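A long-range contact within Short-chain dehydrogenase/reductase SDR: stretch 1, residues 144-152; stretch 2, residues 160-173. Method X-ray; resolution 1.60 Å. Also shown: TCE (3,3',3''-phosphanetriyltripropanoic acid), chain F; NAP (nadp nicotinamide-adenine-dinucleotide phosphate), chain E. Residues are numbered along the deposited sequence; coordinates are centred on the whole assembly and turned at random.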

# COMPACT_ATOMS: atom_id res chain seq x y z
N VAL A 144 -9.46 -9.52 -16.65
CA VAL A 144 -9.82 -9.40 -15.24
C VAL A 144 -9.39 -10.69 -14.57
O VAL A 144 -9.87 -11.77 -14.94
CB VAL A 144 -11.33 -9.17 -15.04
CG1 VAL A 144 -11.67 -9.18 -13.55
CG2 VAL A 144 -11.75 -7.84 -15.68
N ASN A 145 -8.50 -10.59 -13.59
CA ASN A 145 -8.04 -11.76 -12.84
C ASN A 145 -8.78 -11.83 -11.51
O ASN A 145 -8.68 -10.90 -10.70
CB ASN A 145 -6.53 -11.69 -12.59
CG ASN A 145 -5.76 -11.47 -13.87
OD1 ASN A 145 -5.79 -12.31 -14.76
ND2 ASN A 145 -5.07 -10.34 -13.96
N ILE A 146 -9.50 -12.92 -11.27
CA ILE A 146 -10.12 -13.13 -9.96
C ILE A 146 -9.05 -13.64 -9.02
O ILE A 146 -8.49 -14.72 -9.24
CB ILE A 146 -11.29 -14.12 -10.05
CG1 ILE A 146 -12.39 -13.58 -10.96
CG2 ILE A 146 -11.82 -14.45 -8.64
CD1 ILE A 146 -13.54 -14.58 -11.16
N THR A 147 -8.75 -12.86 -7.97
CA THR A 147 -7.70 -13.25 -7.04
C THR A 147 -8.33 -13.44 -5.66
O THR A 147 -9.17 -14.33 -5.51
CB THR A 147 -6.53 -12.26 -7.04
OG1 THR A 147 -6.95 -10.94 -6.64
CG2 THR A 147 -5.91 -12.18 -8.45
N SER A 148 -7.97 -12.60 -4.69
CA SER A 148 -8.41 -12.82 -3.31
C SER A 148 -7.98 -11.63 -2.47
O SER A 148 -6.96 -11.00 -2.75
CB SER A 148 -7.80 -14.10 -2.72
OG SER A 148 -8.22 -14.26 -1.38
N SER A 149 -8.74 -11.39 -1.39
CA SER A 149 -8.27 -10.47 -0.36
C SER A 149 -6.94 -10.91 0.24
O SER A 149 -6.27 -10.10 0.88
CB SER A 149 -9.32 -10.36 0.76
OG SER A 149 -9.33 -11.56 1.53
N SER A 150 -6.55 -12.18 0.05
CA SER A 150 -5.30 -12.70 0.60
C SER A 150 -4.07 -11.94 0.11
O SER A 150 -3.02 -12.01 0.76
CB SER A 150 -5.14 -14.18 0.23
OG SER A 150 -4.86 -14.30 -1.17
N VAL A 151 -4.16 -11.22 -1.02
CA VAL A 151 -3.01 -10.44 -1.47
C VAL A 151 -2.90 -9.10 -0.74
O VAL A 151 -1.82 -8.50 -0.76
CB VAL A 151 -3.07 -10.19 -2.99
CG1 VAL A 151 -3.28 -11.50 -3.75
CG2 VAL A 151 -4.13 -9.20 -3.34
N LYS A 152 -3.96 -8.66 -0.06
CA LYS A 152 -3.93 -7.43 0.74
C LYS A 152 -3.62 -7.72 2.21
O LYS A 152 -2.93 -6.94 2.87
CB LYS A 152 -5.27 -6.68 0.66
CG LYS A 152 -5.68 -6.21 -0.74
CD LYS A 152 -4.77 -5.12 -1.26
CE LYS A 152 -4.94 -3.81 -0.47
NZ LYS A 152 -4.08 -2.74 -1.07
N LEU A 160 -1.00 -20.92 0.91
CA LEU A 160 -0.76 -21.21 -0.51
C LEU A 160 -1.38 -20.14 -1.40
O LEU A 160 -0.83 -19.84 -2.48
CB LEU A 160 -1.31 -22.59 -0.87
CG LEU A 160 -0.62 -23.78 -0.20
CD1 LEU A 160 -1.42 -25.06 -0.41
CD2 LEU A 160 0.81 -23.96 -0.74
N SER A 161 -2.51 -19.58 -0.99
CA SER A 161 -3.13 -18.47 -1.71
C SER A 161 -2.37 -17.17 -1.46
O SER A 161 -2.09 -16.41 -2.40
CB SER A 161 -4.59 -18.31 -1.28
OG SER A 161 -5.17 -17.14 -1.86
N ASN A 162 -2.05 -16.91 -0.19
CA ASN A 162 -1.26 -15.73 0.19
C ASN A 162 -0.05 -15.61 -0.71
O ASN A 162 0.29 -14.52 -1.18
CB ASN A 162 -0.81 -15.84 1.65
CG ASN A 162 -1.97 -15.91 2.64
OD1 ASN A 162 -3.10 -15.55 2.32
ND2 ASN A 162 -1.68 -16.38 3.85
N GLY A 163 0.62 -16.73 -0.95
CA GLY A 163 1.76 -16.74 -1.84
C GLY A 163 1.42 -16.70 -3.31
O GLY A 163 1.83 -15.77 -4.02
N ALA A 164 0.68 -17.70 -3.82
CA ALA A 164 0.52 -17.81 -5.27
C ALA A 164 -0.18 -16.60 -5.85
O ALA A 164 0.21 -16.10 -6.92
CB ALA A 164 -0.24 -19.09 -5.61
N ARG A 165 -1.22 -16.10 -5.19
CA ARG A 165 -1.98 -15.02 -5.80
C ARG A 165 -1.25 -13.70 -5.70
O ARG A 165 -1.43 -12.84 -6.57
CB ARG A 165 -3.36 -14.91 -5.15
CG ARG A 165 -4.14 -16.22 -5.27
CD ARG A 165 -5.56 -15.95 -4.85
NE ARG A 165 -6.37 -17.13 -4.57
CZ ARG A 165 -7.21 -17.70 -5.43
NH1 ARG A 165 -7.32 -17.28 -6.69
NH2 ARG A 165 -7.96 -18.71 -5.00
N SER A 166 -0.41 -13.54 -4.68
CA SER A 166 0.46 -12.37 -4.60
C SER A 166 1.50 -12.40 -5.71
O SER A 166 1.89 -11.34 -6.24
CB SER A 166 1.13 -12.30 -3.23
OG SER A 166 0.16 -12.04 -2.22
N GLY A 167 1.99 -13.60 -6.05
CA GLY A 167 2.90 -13.73 -7.18
C GLY A 167 2.26 -13.28 -8.47
O GLY A 167 2.87 -12.53 -9.25
N LEU A 168 1.04 -13.74 -8.74
CA LEU A 168 0.34 -13.27 -9.93
C LEU A 168 0.25 -11.75 -9.93
O LEU A 168 0.54 -11.09 -10.93
CB LEU A 168 -1.07 -13.87 -9.99
CG LEU A 168 -1.92 -13.34 -11.15
CD1 LEU A 168 -1.26 -13.70 -12.48
CD2 LEU A 168 -3.34 -13.91 -11.09
N THR A 169 -0.17 -11.19 -8.79
CA THR A 169 -0.45 -9.76 -8.72
C THR A 169 0.79 -8.93 -9.00
O THR A 169 0.72 -7.90 -9.70
CB THR A 169 -1.02 -9.43 -7.34
OG1 THR A 169 -2.20 -10.21 -7.14
CG2 THR A 169 -1.39 -7.95 -7.26
N GLY A 170 1.94 -9.35 -8.47
CA GLY A 170 3.18 -8.63 -8.73
C GLY A 170 3.57 -8.66 -10.19
O GLY A 170 4.09 -7.67 -10.72
N PHE A 171 3.34 -9.79 -10.86
CA PHE A 171 3.62 -9.86 -12.29
C PHE A 171 2.63 -9.02 -13.09
O PHE A 171 3.02 -8.31 -14.03
CB PHE A 171 3.58 -11.31 -12.78
CG PHE A 171 3.57 -11.41 -14.29
CD1 PHE A 171 4.71 -11.18 -15.02
CD2 PHE A 171 2.38 -11.70 -14.96
CE1 PHE A 171 4.70 -11.23 -16.42
CE2 PHE A 171 2.35 -11.77 -16.35
CZ PHE A 171 3.51 -11.55 -17.07
N ILE A 172 1.33 -9.11 -12.75
CA ILE A 172 0.31 -8.37 -13.50
C ILE A 172 0.63 -6.88 -13.51
O ILE A 172 0.35 -6.18 -14.49
CB ILE A 172 -1.09 -8.65 -12.91
CG1 ILE A 172 -1.52 -10.09 -13.20
CG2 ILE A 172 -2.12 -7.63 -13.41
CD1 ILE A 172 -1.62 -10.42 -14.69
N ALA A 173 1.18 -6.37 -12.40
CA ALA A 173 1.48 -4.94 -12.33
C ALA A 173 2.35 -4.51 -13.50
O ALA A 173 2.15 -3.42 -14.06
CB ALA A 173 2.18 -4.61 -11.00
O16 TCE F . -7.80 -18.85 -2.10
C14 TCE F . -8.35 -17.89 -1.48
O15 TCE F . -7.67 -16.89 -1.14
C5 TCE F . -9.83 -17.98 -1.12
C2 TCE F . -10.14 -16.88 -0.10
P TCE F . -11.98 -16.77 0.13
C3 TCE F . -12.75 -18.44 0.24
C6 TCE F . -12.19 -18.99 1.54
C8 TCE F . -12.66 -20.42 1.67
O10 TCE F . -13.23 -20.75 2.74
O9 TCE F . -12.50 -21.23 0.73
C1 TCE F . -12.33 -15.74 1.61
C4 TCE F . -11.73 -14.36 1.37
C11 TCE F . -11.95 -13.55 2.63
O12 TCE F . -11.61 -12.33 2.68
O13 TCE F . -12.48 -14.11 3.62
PA NAP E . -17.05 -22.19 -6.66
O1A NAP E . -18.39 -21.67 -6.34
O2A NAP E . -16.72 -23.55 -6.09
O5B NAP E . -16.94 -22.20 -8.26
C5B NAP E . -15.72 -22.67 -8.86
C4B NAP E . -16.00 -22.87 -10.33
O4B NAP E . -14.75 -23.07 -11.01
C3B NAP E . -16.85 -24.09 -10.67
O3B NAP E . -17.59 -23.83 -11.86
C2B NAP E . -15.79 -25.16 -10.91
O2B NAP E . -16.37 -26.25 -11.66
C1B NAP E . -14.75 -24.33 -11.67
N9A NAP E . -13.39 -24.85 -11.61
C8A NAP E . -12.64 -25.05 -10.48
N7A NAP E . -11.41 -25.43 -10.73
C5A NAP E . -11.35 -25.49 -12.11
C6A NAP E . -10.31 -25.84 -13.00
N6A NAP E . -9.09 -26.21 -12.61
N1A NAP E . -10.58 -25.81 -14.33
C2A NAP E . -11.81 -25.43 -14.72
N3A NAP E . -12.86 -25.08 -13.97
C4A NAP E . -12.56 -25.13 -12.67
O3 NAP E . -15.91 -21.18 -6.17
PN NAP E . -15.86 -19.58 -6.03
O1N NAP E . -16.55 -18.96 -7.18
O2N NAP E . -16.29 -19.24 -4.66
O5D NAP E . -14.28 -19.36 -6.14
C5D NAP E . -13.66 -18.97 -7.38
C4D NAP E . -12.24 -18.58 -7.04
O4D NAP E . -12.27 -17.42 -6.17
C3D NAP E . -11.43 -19.64 -6.29
O3D NAP E . -10.05 -19.59 -6.68
C2D NAP E . -11.57 -19.21 -4.84
O2D NAP E . -10.53 -19.66 -3.98
C1D NAP E . -11.51 -17.70 -5.03
N1N NAP E . -12.07 -16.92 -3.90
C2N NAP E . -13.29 -17.21 -3.41
C3N NAP E . -13.83 -16.44 -2.40
C7N NAP E . -15.17 -16.66 -1.79
O7N NAP E . -15.39 -16.23 -0.64
N7N NAP E . -16.05 -17.41 -2.44
C4N NAP E . -13.11 -15.33 -1.97
C5N NAP E . -11.85 -15.06 -2.48
C6N NAP E . -11.34 -15.88 -3.44
P2B NAP E . -15.67 -27.70 -11.71
O1X NAP E . -14.43 -27.53 -12.52
O2X NAP E . -15.37 -28.13 -10.27
O3X NAP E . -16.73 -28.60 -12.37
O HOH W 1 -9.18 -17.34 -9.11
O HOH W 2 -4.84 -9.20 -6.94
O HOH W 3 0.64 -9.50 -1.51

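Strand 144-146 runs nearly antiparallel to helix 160-173 (166° between their directions), and the loop and 3-10 segment that follow it carry the chain along the same helix; together the two stretches bury 494 Å². The contact begins at Asn 145, whose CA-to-CB bond points toward the helix. Its ND2 lies 3.5 Å from CD1 of Ile 172 and its CB 4.2 Å from CD2 of Leu 168, so the aliphatic ends of two residues one helical turn apart pack against it, while its amide group is satisfied elsewhere in the structure.

The end of the Ile 146 side chain leads away from the helix. Water 1 donates to Ile 146 O (2.7 Å from the water oxygen) and accepts from Arg 165 NH1 (3.1 Å), bridging a pair that is 3.8 Å apart directly.

Thr 147 uses both sides of its branched side chain. CG2 packs 4.1 Å from CD2 of Leu 168, whereas OG1 shares water 2 with Thr 169 OG1, each 2.8 Å from the water oxygen. Thr 147 O lies over one face of the Arg 165 guanidinium, 3.7 Å from NH1, and is buried without a hydrogen-bonding partner.

At Ser 148 the contact meets the ligands. CB packs 3.6 Å from CD of Arg 165, while OG accepts from Ser 150 N (3.0 Å) and donates to TCE O15 (2.7 Å). Ser 161 OG donates to the same O15 (2.6 Å), so the carboxylate joins the stretches. Arg 165 reaches TCE O16 and NAP O3D from NH2, at 2.9 and 2.8 Å.

Ser 150 makes the one direct hydrogen bond between the stretches, from its OG to Ser 161 OG (2.9 Å). Ser 161 OG also accepts from Arg 165 NE (3.0 Å), one turn along the helix, so this small hydroxyl links both stretches and the ligand. Here the backbones are close, with Ser 150 CA 5.1 Å from Asn 162 CA; the CA-to-CB bond of Asn 162 points away, and the end of its side chain comes back so that OD1 lies 3.2 Å from Ser 150 CB.

Val 151 closes the contact with an apolar surface: CG1 lies 3.7 Å from CB of Arg 165 and 3.8 Å from OG1 of Thr 169. The neighbouring helix hydroxyls are satisfied by their own backbone, Ser 166 OG donating to Asn 162 O (2.7 Å) and Thr 169 OG1 to Arg 165 O (2.8 Å). Water 3 donates to both Val 151 O (2.8 Å) and Ser 166 OG (2.7 Å).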